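Local coordinates for probable ferredoxin-dependent nitrite reductase NirA (Mycobacterium tuberculosis, PDB 1ZJ8), which probably reduces sulfite to sulfide with electrons from ferredoxin, using a siroheme and a [4Fe-4S] cluster, at residues A[217-222]-A[286-291]; A[236-241]-A[278-283]. One frame throughout, in Å; residues are numbered along the deposited sequence.

Interaction 1 of 2, residues A[217-222]-A[286-291]. With SRM (siroheme), chain E.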
ATOM      1  N   ARG A 217       6.529   0.173  15.900  1.00 42.77           N
ATOM      2  CA  ARG A 217       6.112  -0.689  14.803  1.00 41.98           C
ATOM      3  C   ARG A 217       6.410  -0.053  13.450  1.00 41.08           C
ATOM      4  O   ARG A 217       7.174   0.924  13.360  1.00 40.82           O
ATOM      5  CB  ARG A 217       4.617  -0.975  14.929  1.00 42.37           C
ATOM      6  CG  ARG A 217       4.297  -2.382  15.365  1.00 42.69           C
ATOM      7  CD  ARG A 217       2.879  -2.752  14.926  1.00 43.56           C
ATOM      8  NE  ARG A 217       2.656  -4.191  14.913  1.00 44.11           N
ATOM      9  CZ  ARG A 217       3.226  -5.021  14.052  1.00 44.26           C
ATOM     10  NH1 ARG A 217       4.069  -4.584  13.110  1.00 43.68           N
ATOM     11  NH2 ARG A 217       2.948  -6.308  14.147  1.00 45.79           N
ATOM     12  N   LYS A 218       5.816  -0.627  12.397  1.00 40.03           N
ATOM     13  CA  LYS A 218       5.868  -0.047  11.057  1.00 38.87           C
ATOM     14  C   LYS A 218       5.211   1.339  11.039  1.00 37.78           C
ATOM     15  O   LYS A 218       4.295   1.621  11.832  1.00 37.29           O
ATOM     16  CB  LYS A 218       5.218  -0.991  10.028  1.00 38.86           C
ATOM     17  CG  LYS A 218       3.720  -1.210  10.180  1.00 39.00           C
ATOM     18  CD  LYS A 218       3.110  -1.914   8.967  1.00 39.35           C
ATOM     19  CE  LYS A 218       3.025  -3.435   9.131  1.00 39.65           C
ATOM     20  NZ  LYS A 218       2.579  -4.102   7.859  1.00 40.74           N
ATOM     21  N   TYR A 219       5.691   2.174  10.112  1.00 36.62           N
ATOM     22  CA  TYR A 219       5.351   3.597  10.026  1.00 35.95           C
ATOM     23  C   TYR A 219       5.198   4.050   8.573  1.00 35.02           C
ATOM     24  O   TYR A 219       6.156   4.060   7.808  1.00 35.11           O
ATOM     25  CB  TYR A 219       6.459   4.400  10.678  1.00 35.99           C
ATOM     26  CG  TYR A 219       6.228   5.885  10.850  1.00 35.94           C
ATOM     27  CD1 TYR A 219       5.447   6.357  11.873  1.00 35.10           C
ATOM     28  CD2 TYR A 219       6.865   6.808  10.035  1.00 35.54           C
ATOM     29  CE1 TYR A 219       5.271   7.710  12.070  1.00 36.24           C
ATOM     30  CE2 TYR A 219       6.702   8.167  10.231  1.00 36.24           C
ATOM     31  CZ  TYR A 219       5.901   8.619  11.261  1.00 35.93           C
ATOM     32  OH  TYR A 219       5.717   9.970  11.490  1.00 34.79           O
ATOM     33  N   LYS A 220       3.985   4.447   8.221  1.00 34.15           N
ATOM     34  CA  LYS A 220       3.603   4.706   6.851  1.00 33.43           C
ATOM     35  C   LYS A 220       3.358   6.196   6.621  1.00 32.77           C
ATOM     36  O   LYS A 220       2.615   6.851   7.379  1.00 32.24           O
ATOM     37  CB  LYS A 220       2.334   3.908   6.508  1.00 33.26           C
ATOM     38  CG  LYS A 220       2.593   2.439   6.305  1.00 33.60           C
ATOM     39  CD  LYS A 220       1.311   1.629   6.149  1.00 33.52           C
ATOM     40  CE  LYS A 220       1.667   0.172   5.811  1.00 34.53           C
ATOM     41  NZ  LYS A 220       0.561  -0.816   5.989  1.00 34.25           N
ATOM     42  N   THR A 221       3.932   6.694   5.529  1.00 31.64           N
ATOM     43  CA  THR A 221       3.914   8.107   5.227  1.00 31.34           C
ATOM     44  C   THR A 221       3.391   8.380   3.803  1.00 30.90           C
ATOM     45  O   THR A 221       3.717   7.652   2.841  1.00 30.45           O
ATOM     46  CB  THR A 221       5.324   8.701   5.432  1.00 31.51           C
ATOM     47  OG1 THR A 221       5.679   8.596   6.817  1.00 32.41           O
ATOM     48  CG2 THR A 221       5.389  10.157   5.012  1.00 31.56           C
ATOM     49  N   ALA A 222       2.596   9.449   3.684  1.00 30.17           N
ATOM     50  CA  ALA A 222       2.113   9.918   2.402  1.00 29.97           C
ATOM     51  C   ALA A 222       2.293  11.441   2.225  1.00 29.73           C
ATOM     52  O   ALA A 222       1.890  12.222   3.087  1.00 29.93           O
ATOM     53  CB  ALA A 222       0.679   9.539   2.266  1.00 30.07           C
ATOM     54  N   SER A 286       9.583  11.093  15.667  1.00 43.50           N
ATOM     55  CA  SER A 286      10.304  11.085  16.958  1.00 43.77           C
ATOM     56  C   SER A 286       9.356  10.902  18.130  1.00 44.22           C
ATOM     57  O   SER A 286       9.659  10.172  19.071  1.00 44.03           O
ATOM     58  CB  SER A 286      11.107  12.368  17.121  1.00 43.75           C
ATOM     59  OG  SER A 286      12.020  12.513  16.034  1.00 43.47           O
ATOM     60  N   VAL A 287       8.189  11.528  18.055  1.00 44.96           N
ATOM     61  CA  VAL A 287       7.178  11.291  19.076  1.00 45.64           C
ATOM     62  C   VAL A 287       6.777   9.821  19.078  1.00 46.33           C
ATOM     63  O   VAL A 287       6.707   9.198  20.133  1.00 46.77           O
ATOM     64  CB  VAL A 287       5.924  12.136  18.875  1.00 45.78           C
ATOM     65  CG1 VAL A 287       4.897  11.826  19.984  1.00 45.55           C
ATOM     66  CG2 VAL A 287       6.288  13.626  18.831  1.00 45.68           C
ATOM     67  N   PHE A 288       6.525   9.268  17.897  1.00 46.98           N
ATOM     68  CA  PHE A 288       6.198   7.847  17.771  1.00 47.27           C
ATOM     69  C   PHE A 288       7.239   7.004  18.499  1.00 47.72           C
ATOM     70  O   PHE A 288       6.900   6.209  19.367  1.00 48.17           O
ATOM     71  CB  PHE A 288       6.106   7.436  16.278  1.00 47.37           C
ATOM     72  CG  PHE A 288       5.703   5.982  16.034  1.00 47.35           C
ATOM     73  CD1 PHE A 288       4.656   5.380  16.753  1.00 47.48           C
ATOM     74  CD2 PHE A 288       6.348   5.225  15.050  1.00 47.62           C
ATOM     75  CE1 PHE A 288       4.281   4.051  16.521  1.00 46.81           C
ATOM     76  CE2 PHE A 288       5.976   3.880  14.811  1.00 47.55           C
ATOM     77  CZ  PHE A 288       4.940   3.302  15.555  1.00 47.23           C
ATOM     78  N   ARG A 289       8.507   7.189  18.148  1.00 48.40           N
ATOM     79  CA  ARG A 289       9.597   6.390  18.730  1.00 48.43           C
ATOM     80  C   ARG A 289       9.595   6.496  20.254  1.00 48.78           C
ATOM     81  O   ARG A 289       9.696   5.483  20.956  1.00 49.12           O
ATOM     82  CB  ARG A 289      10.956   6.826  18.173  1.00 48.52           C
ATOM     83  CG  ARG A 289      12.190   6.098  18.787  1.00 48.65           C
ATOM     84  CD  ARG A 289      13.503   6.840  18.506  1.00 48.12           C
ATOM     85  NE  ARG A 289      13.362   8.259  18.829  1.00 48.47           N
ATOM     86  CZ  ARG A 289      14.177   9.231  18.432  1.00 48.03           C
ATOM     87  NH1 ARG A 289      15.248   8.969  17.684  1.00 48.05           N
ATOM     88  NH2 ARG A 289      13.908  10.486  18.787  1.00 47.86           N
ATOM     89  N   ASP A 290       9.449   7.716  20.763  1.00 48.87           N
ATOM     90  CA  ASP A 290       9.621   7.974  22.195  1.00 48.86           C
ATOM     91  C   ASP A 290       8.361   7.673  23.051  1.00 49.11           C
ATOM     92  O   ASP A 290       8.480   7.223  24.201  1.00 49.19           O
ATOM     93  CB  ASP A 290      10.131   9.421  22.385  1.00 48.64           C
ATOM     94  CG  ASP A 290      11.519   9.666  21.714  1.00 47.80           C
ATOM     95  OD1 ASP A 290      12.315   8.718  21.582  1.00 47.20           O
ATOM     96  OD2 ASP A 290      11.822  10.806  21.315  1.00 46.01           O
ATOM     97  N   TYR A 291       7.171   7.884  22.493  1.00 49.30           N
ATOM     98  CA  TYR A 291       5.917   7.729  23.249  1.00 49.55           C
ATOM     99  C   TYR A 291       4.961   6.633  22.729  1.00 49.95           C
ATOM    100  O   TYR A 291       3.928   6.356  23.355  1.00 50.33           O
ATOM    101  CB  TYR A 291       5.161   9.060  23.268  1.00 49.49           C
ATOM    102  CG  TYR A 291       5.757  10.162  24.143  1.00 49.84           C
ATOM    103  CD1 TYR A 291       6.864  10.913  23.711  1.00 49.55           C
ATOM    104  CD2 TYR A 291       5.172  10.492  25.386  1.00 49.10           C
ATOM    105  CE1 TYR A 291       7.384  11.941  24.512  1.00 49.58           C
ATOM    106  CE2 TYR A 291       5.678  11.507  26.179  1.00 48.50           C
ATOM    107  CZ  TYR A 291       6.781  12.224  25.747  1.00 49.16           C
ATOM    108  OH  TYR A 291       7.272  13.229  26.545  1.00 48.94           O
TER
HETATM  109 FE   SRM E 557       0.926  -5.289   4.302  1.00 36.68          FE
HETATM  110  CHA SRM E 557       1.894  -7.764   6.447  1.00 39.33           C
HETATM  111  CHB SRM E 557       1.249  -7.411   1.731  1.00 37.03           C
HETATM  112  CHC SRM E 557       0.048  -2.913   2.258  1.00 31.66           C
HETATM  113  CHD SRM E 557      -1.331  -4.132   6.648  1.00 36.19           C
HETATM  114  NA  SRM E 557       1.650  -7.142   4.104  1.00 38.55           N
HETATM  115  C1A SRM E 557       2.121  -7.962   5.069  1.00 39.78           C
HETATM  116  C2A SRM E 557       2.912  -9.121   4.545  1.00 40.69           C
HETATM  117  CMA SRM E 557       4.374  -8.805   4.620  1.00 40.05           C
HETATM  118  CDA SRM E 557       2.533 -10.424   5.192  1.00 42.56           C
HETATM  119  CEA SRM E 557       3.427 -11.025   6.229  1.00 44.84           C
HETATM  120  O3A SRM E 557       3.623 -10.400   7.276  1.00 47.29           O
HETATM  121  O4A SRM E 557       3.968 -12.125   6.046  1.00 46.66           O
HETATM  122  C3A SRM E 557       2.437  -9.151   3.132  1.00 40.44           C
HETATM  123  CAA SRM E 557       3.493  -9.477   2.130  1.00 40.25           C
HETATM  124  CBA SRM E 557       3.415 -10.976   2.019  1.00 41.43           C
HETATM  125  CCA SRM E 557       3.777 -11.428   0.641  1.00 42.67           C
HETATM  126  O1A SRM E 557       3.368 -10.768  -0.338  1.00 41.33           O
HETATM  127  O2A SRM E 557       4.500 -12.446   0.518  1.00 43.03           O
HETATM  128  C4A SRM E 557       1.762  -7.833   2.964  1.00 39.08           C
HETATM  129  NB  SRM E 557       0.842  -5.162   2.342  1.00 35.16           N
HETATM  130  C1B SRM E 557       1.037  -6.077   1.391  1.00 34.63           C
HETATM  131  C2B SRM E 557       1.028  -5.549  -0.016  1.00 33.18           C
HETATM  132  CMB SRM E 557       2.058  -6.167  -0.919  1.00 32.44           C
HETATM  133  CDB SRM E 557      -0.322  -5.830  -0.586  1.00 33.03           C
HETATM  134  CEB SRM E 557      -0.593  -5.415  -1.988  1.00 33.40           C
HETATM  135  O3B SRM E 557      -0.774  -6.241  -2.910  1.00 33.18           O
HETATM  136  O4B SRM E 557      -0.624  -4.205  -2.210  1.00 34.85           O
HETATM  137  C3B SRM E 557       1.208  -4.075   0.276  1.00 32.49           C
HETATM  138  CAB SRM E 557       2.669  -3.717   0.372  1.00 32.29           C
HETATM  139  CBB SRM E 557       2.913  -2.271   0.068  1.00 31.87           C
HETATM  140  CCB SRM E 557       4.331  -1.903   0.398  1.00 31.13           C
HETATM  141  O1B SRM E 557       5.172  -1.777  -0.490  1.00 31.81           O
HETATM  142  O2B SRM E 557       4.680  -1.690   1.555  1.00 33.57           O
HETATM  143  C4B SRM E 557       0.681  -4.017   1.684  1.00 33.82           C
HETATM  144  NC  SRM E 557      -0.438  -3.922   4.380  1.00 33.63           N
HETATM  145  C1C SRM E 557      -0.544  -2.895   3.512  1.00 31.18           C
HETATM  146  C2C SRM E 557      -1.579  -2.019   3.810  1.00 32.91           C
HETATM  147  CDC SRM E 557      -2.181  -0.936   2.978  1.00 33.13           C
HETATM  148  CEC SRM E 557      -1.617   0.431   2.970  1.00 32.44           C
HETATM  149  O3C SRM E 557      -0.516   0.659   3.520  1.00 31.81           O
HETATM  150  O4C SRM E 557      -2.310   1.293   2.409  1.00 32.69           O
HETATM  151  C3C SRM E 557      -1.982  -2.432   5.045  1.00 33.32           C
HETATM  152  CAC SRM E 557      -3.095  -1.703   5.724  1.00 33.48           C
HETATM  153  CBC SRM E 557      -2.881  -0.299   6.248  1.00 32.83           C
HETATM  154  CCC SRM E 557      -2.156  -0.379   7.580  1.00 32.31           C
HETATM  155  O1C SRM E 557      -0.944  -0.723   7.629  1.00 28.39           O
HETATM  156  O2C SRM E 557      -2.829  -0.112   8.608  1.00 31.62           O
HETATM  157  C4C SRM E 557      -1.241  -3.531   5.398  1.00 34.77           C
HETATM  158  ND  SRM E 557       0.640  -5.627   6.277  1.00 37.36           N
HETATM  159  C1D SRM E 557      -0.440  -5.180   6.938  1.00 37.00           C
HETATM  160  C2D SRM E 557      -0.625  -5.967   8.091  1.00 38.32           C
HETATM  161  CAD SRM E 557      -1.282  -5.432   9.351  1.00 37.48           C
HETATM  162  CBD SRM E 557      -0.414  -4.829  10.411  1.00 39.18           C
HETATM  163  CCD SRM E 557      -0.962  -4.155  11.637  1.00 40.36           C
HETATM  164  O1D SRM E 557      -0.744  -2.928  11.751  1.00 41.96           O
HETATM  165  O2D SRM E 557      -1.613  -4.798  12.503  1.00 37.19           O
HETATM  166  C3D SRM E 557       0.391  -6.907   8.093  1.00 37.58           C
HETATM  167  CDD SRM E 557       0.875  -7.656   9.305  1.00 38.97           C
HETATM  168  CED SRM E 557       1.763  -7.034  10.359  1.00 39.54           C
HETATM  169  O3D SRM E 557       2.331  -5.958  10.165  1.00 39.68           O
HETATM  170  O4D SRM E 557       1.947  -7.588  11.452  1.00 38.84           O
HETATM  171  C4D SRM E 557       1.167  -6.684   6.967  1.00 38.45           C
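Phe288, near the C-terminal end of helix 277-291, reaches across to Tyr219 and Arg217, on the stretch leading into strand 219-224, a helix-on-sheet contact in the first of the two nitrite and sulfite reductase 4Fe-4S domain regions. Apolar packing carries it. The two rings lie nearly parallel, planes at 20°, but are slid so far apart that they barely overlap, with centroids 5.5 Å from each other; Tyr219 CD1 and Phe288 CD2 approach to 3.5 Å. With CG anti to the backbone N in both (chi1 -173° for Tyr219, -177° for Phe288), each ring is sent toward the other segment, where the two pass in opposite directions. Leu302 of the next helix also packs on Phe288.

One backbone contact adds to this. The carbonyl oxygen of Arg217 sits at the edge of the Phe288 ring, near its plane, 3.5 Å from CE2.

The basic side chains of 217-222 face the cofactor. Arg217, Lys218 and Lys220 line the siroheme pocket, the two lysines extending from this segment on the side remote from the helix. Arg217 NE is hydrogen-bonded to the carbonyl oxygen of Arg297, while its guanidinium lies obliquely beside a siroheme carboxylate, NH2 3.1 Å from O4D.

Interaction 2 of 2, residues A[236-241]-A[278-283]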
ATOM      1  N   VAL A 236       1.167   9.182   9.046  1.00 34.32           N
ATOM      2  CA  VAL A 236       1.420  10.622   8.923  1.00 34.07           C
ATOM      3  C   VAL A 236       1.237  11.048   7.461  1.00 33.73           C
ATOM      4  O   VAL A 236       1.670  10.351   6.550  1.00 33.92           O
ATOM      5  CB  VAL A 236       2.848  11.023   9.459  1.00 34.06           C
ATOM      6  CG1 VAL A 236       3.963  10.386   8.637  1.00 33.85           C
ATOM      7  CG2 VAL A 236       3.015  12.549   9.483  1.00 34.24           C
ATOM      8  N   ALA A 237       0.579  12.179   7.238  1.00 33.35           N
ATOM      9  CA  ALA A 237       0.333  12.646   5.877  1.00 33.16           C
ATOM     10  C   ALA A 237       0.502  14.164   5.733  1.00 33.21           C
ATOM     11  O   ALA A 237       0.076  14.942   6.599  1.00 33.34           O
ATOM     12  CB  ALA A 237      -1.041  12.211   5.417  1.00 32.86           C
ATOM     13  N   PHE A 238       1.158  14.570   4.647  1.00 32.92           N
ATOM     14  CA  PHE A 238       1.293  15.982   4.296  1.00 32.77           C
ATOM     15  C   PHE A 238       0.583  16.183   2.955  1.00 32.63           C
ATOM     16  O   PHE A 238       1.072  15.743   1.913  1.00 32.44           O
ATOM     17  CB  PHE A 238       2.768  16.373   4.186  1.00 32.42           C
ATOM     18  CG  PHE A 238       3.543  16.240   5.472  1.00 32.07           C
ATOM     19  CD1 PHE A 238       3.969  14.996   5.922  1.00 32.63           C
ATOM     20  CD2 PHE A 238       3.882  17.365   6.211  1.00 31.54           C
ATOM     21  CE1 PHE A 238       4.705  14.873   7.109  1.00 31.70           C
ATOM     22  CE2 PHE A 238       4.611  17.255   7.382  1.00 31.65           C
ATOM     23  CZ  PHE A 238       5.025  16.003   7.833  1.00 31.96           C
ATOM     24  N   ILE A 239      -0.584  16.817   2.982  1.00 33.04           N
ATOM     25  CA  ILE A 239      -1.414  16.932   1.786  1.00 33.39           C
ATOM     26  C   ILE A 239      -1.584  18.405   1.432  1.00 33.48           C
ATOM     27  O   ILE A 239      -1.921  19.204   2.285  1.00 33.48           O
ATOM     28  CB  ILE A 239      -2.790  16.234   1.991  1.00 33.48           C
ATOM     29  CG1 ILE A 239      -2.787  14.725   1.651  1.00 33.40           C
ATOM     30  CG2 ILE A 239      -3.826  16.854   1.072  1.00 33.96           C
ATOM     31  CD1 ILE A 239      -1.487  13.979   1.709  1.00 34.36           C
ATOM     32  N   GLY A 240      -1.338  18.744   0.168  1.00 34.11           N
ATOM     33  CA  GLY A 240      -1.352  20.132  -0.323  1.00 34.64           C
ATOM     34  C   GLY A 240      -2.578  20.970   0.004  1.00 35.06           C
ATOM     35  O   GLY A 240      -3.697  20.458   0.010  1.00 34.82           O
ATOM     36  N   VAL A 241      -2.352  22.257   0.291  1.00 35.87           N
ATOM     37  CA  VAL A 241      -3.429  23.260   0.396  1.00 36.65           C
ATOM     38  C   VAL A 241      -2.914  24.695   0.338  1.00 37.25           C
ATOM     39  O   VAL A 241      -1.813  24.997   0.814  1.00 37.17           O
ATOM     40  CB  VAL A 241      -4.277  23.129   1.687  1.00 36.82           C
ATOM     41  CG1 VAL A 241      -3.491  23.593   2.930  1.00 37.17           C
ATOM     42  CG2 VAL A 241      -5.602  23.909   1.529  1.00 36.23           C
ATOM     43  N   PRO A 278      10.327  17.976   5.806  1.00 33.97           N
ATOM     44  CA  PRO A 278      11.254  16.965   6.353  1.00 34.56           C
ATOM     45  C   PRO A 278      11.474  17.075   7.878  1.00 35.11           C
ATOM     46  O   PRO A 278      11.556  16.054   8.592  1.00 35.18           O
ATOM     47  CB  PRO A 278      12.558  17.249   5.587  1.00 34.55           C
ATOM     48  CG  PRO A 278      12.134  17.851   4.301  1.00 34.03           C
ATOM     49  CD  PRO A 278      10.894  18.658   4.627  1.00 33.98           C
ATOM     50  N   GLU A 279      11.563  18.318   8.343  1.00 35.66           N
ATOM     51  CA  GLU A 279      11.779  18.664   9.755  1.00 36.33           C
ATOM     52  C   GLU A 279      10.595  18.180  10.635  1.00 36.39           C
ATOM     53  O   GLU A 279      10.745  17.507  11.663  1.00 36.43           O
ATOM     54  CB  GLU A 279      11.863  20.193   9.832  1.00 36.65           C
ATOM     55  CG  GLU A 279      12.916  20.783  10.706  1.00 37.34           C
ATOM     56  CD  GLU A 279      12.785  22.319  10.768  1.00 38.37           C
ATOM     57  OE1 GLU A 279      11.648  22.839  10.948  1.00 40.44           O
ATOM     58  OE2 GLU A 279      13.830  23.011  10.654  1.00 43.50           O
ATOM     59  N   VAL A 280       9.407  18.560  10.198  1.00 36.46           N
ATOM     60  CA  VAL A 280       8.192  18.258  10.915  1.00 36.25           C
ATOM     61  C   VAL A 280       7.952  16.754  10.877  1.00 36.46           C
ATOM     62  O   VAL A 280       7.501  16.165  11.872  1.00 36.39           O
ATOM     63  CB  VAL A 280       7.013  19.002  10.282  1.00 35.92           C
ATOM     64  CG1 VAL A 280       5.692  18.539  10.887  1.00 36.36           C
ATOM     65  CG2 VAL A 280       7.200  20.516  10.430  1.00 35.32           C
ATOM     66  N   TRP A 281       8.253  16.140   9.727  1.00 36.45           N
ATOM     67  CA  TRP A 281       8.123  14.694   9.575  1.00 36.41           C
ATOM     68  C   TRP A 281       8.973  14.010  10.636  1.00 36.61           C
ATOM     69  O   TRP A 281       8.513  13.075  11.304  1.00 36.72           O
ATOM     70  CB  TRP A 281       8.553  14.256   8.177  1.00 36.12           C
ATOM     71  CG  TRP A 281       8.441  12.788   7.942  1.00 36.23           C
ATOM     72  CD1 TRP A 281       7.375  12.118   7.407  1.00 36.17           C
ATOM     73  CD2 TRP A 281       9.434  11.795   8.232  1.00 36.41           C
ATOM     74  NE1 TRP A 281       7.643  10.769   7.350  1.00 36.32           N
ATOM     75  CE2 TRP A 281       8.902  10.544   7.845  1.00 36.49           C
ATOM     76  CE3 TRP A 281      10.713  11.837   8.795  1.00 36.16           C
ATOM     77  CZ2 TRP A 281       9.615   9.351   7.983  1.00 35.86           C
ATOM     78  CZ3 TRP A 281      11.419  10.644   8.925  1.00 36.47           C
ATOM     79  CH2 TRP A 281      10.867   9.419   8.517  1.00 35.67           C
ATOM     80  N   ALA A 282      10.206  14.496  10.800  1.00 36.77           N
ATOM     81  CA  ALA A 282      11.130  13.914  11.776  1.00 36.76           C
ATOM     82  C   ALA A 282      10.557  14.003  13.199  1.00 36.67           C
ATOM     83  O   ALA A 282      10.617  13.044  13.965  1.00 36.41           O
ATOM     84  CB  ALA A 282      12.484  14.589  11.688  1.00 36.48           C
ATOM     85  N   ALA A 283       9.968  15.143  13.520  1.00 37.01           N
ATOM     86  CA  ALA A 283       9.436  15.385  14.839  1.00 37.78           C
ATOM     87  C   ALA A 283       8.259  14.458  15.160  1.00 38.66           C
ATOM     88  O   ALA A 283       8.134  13.936  16.282  1.00 39.07           O
ATOM     89  CB  ALA A 283       9.009  16.820  14.948  1.00 37.56           C
TER
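Phe238 pushes its ring from strand 236-243 against the turn of helix 277-291 that carries Val280 and Trp281. Its far end does the touching: CZ lies 3.7 Å from the backbone N of Trp281, CE2 is 3.9 Å from Val280 CG1, and CE1 is 3.8 Å from Trp281 CD1. The valine methyl arrives at the edge of the phenyl ring, close to its plane. Phe238 CE1, in turn, lies in the plane of the indole at its edge, and these two aromatic side chains cross at about a right angle. Beside them Val236 presents CG1 to the pyrrole part of the indole, 3.9 Å from Trp281 NE1, again with the side chains roughly perpendicular.

Torsions explain how the groups arrive there. In Val236, CG1 is placed between the backbone N and the carbonyl carbon (chi1 64°), which brings that methyl to the indole. The indole itself extends along the sheet toward strand 219-224.

There the indole N-H finds its polar partner, since Trp281 NE1 is hydrogen-bonded to Thr221 OG1; this bond ties the buried indole to the neighbouring strand and should limit its rotation. Tyr206 meets the Trp281 ring with planes at about 30°, and Ile202 of the same helix, 196-206, also touches it. On the strand side, Leu250 and Leu252 of strand 249-254 also touch Phe238.

Segments 236-241 and 278-283 run almost antiparallel, at 160°, with their axes 10.1 Å apart at closest approach. This is the spacing of a helix packed on a sheet face through an apolar layer, here within a mixed alpha/beta unit of the nitrite and sulfite reductase 4Fe-4S domain.

In the fold
Interactions 1 and 2 lie 12 Å apart, centre to centre, and both use helix 277-291, its earlier turns in interaction 2 and its last turns in interaction 1. Their strands, 219-224 and 236-243, are consecutive in the chain and parallel neighbours in one six-stranded mixed sheet. The chain passes through 217-222, 236-241, 278-283 and 286-291 in that order, so interaction 2 is nested within the loop closed by interaction 1. The helix thus spans two adjacent strands on one face of the sheet, while Lys218 and Lys220 of segment 217-222 reach the siroheme on the other, so the apolar layer lies on the side of the sheet away from the cofactor.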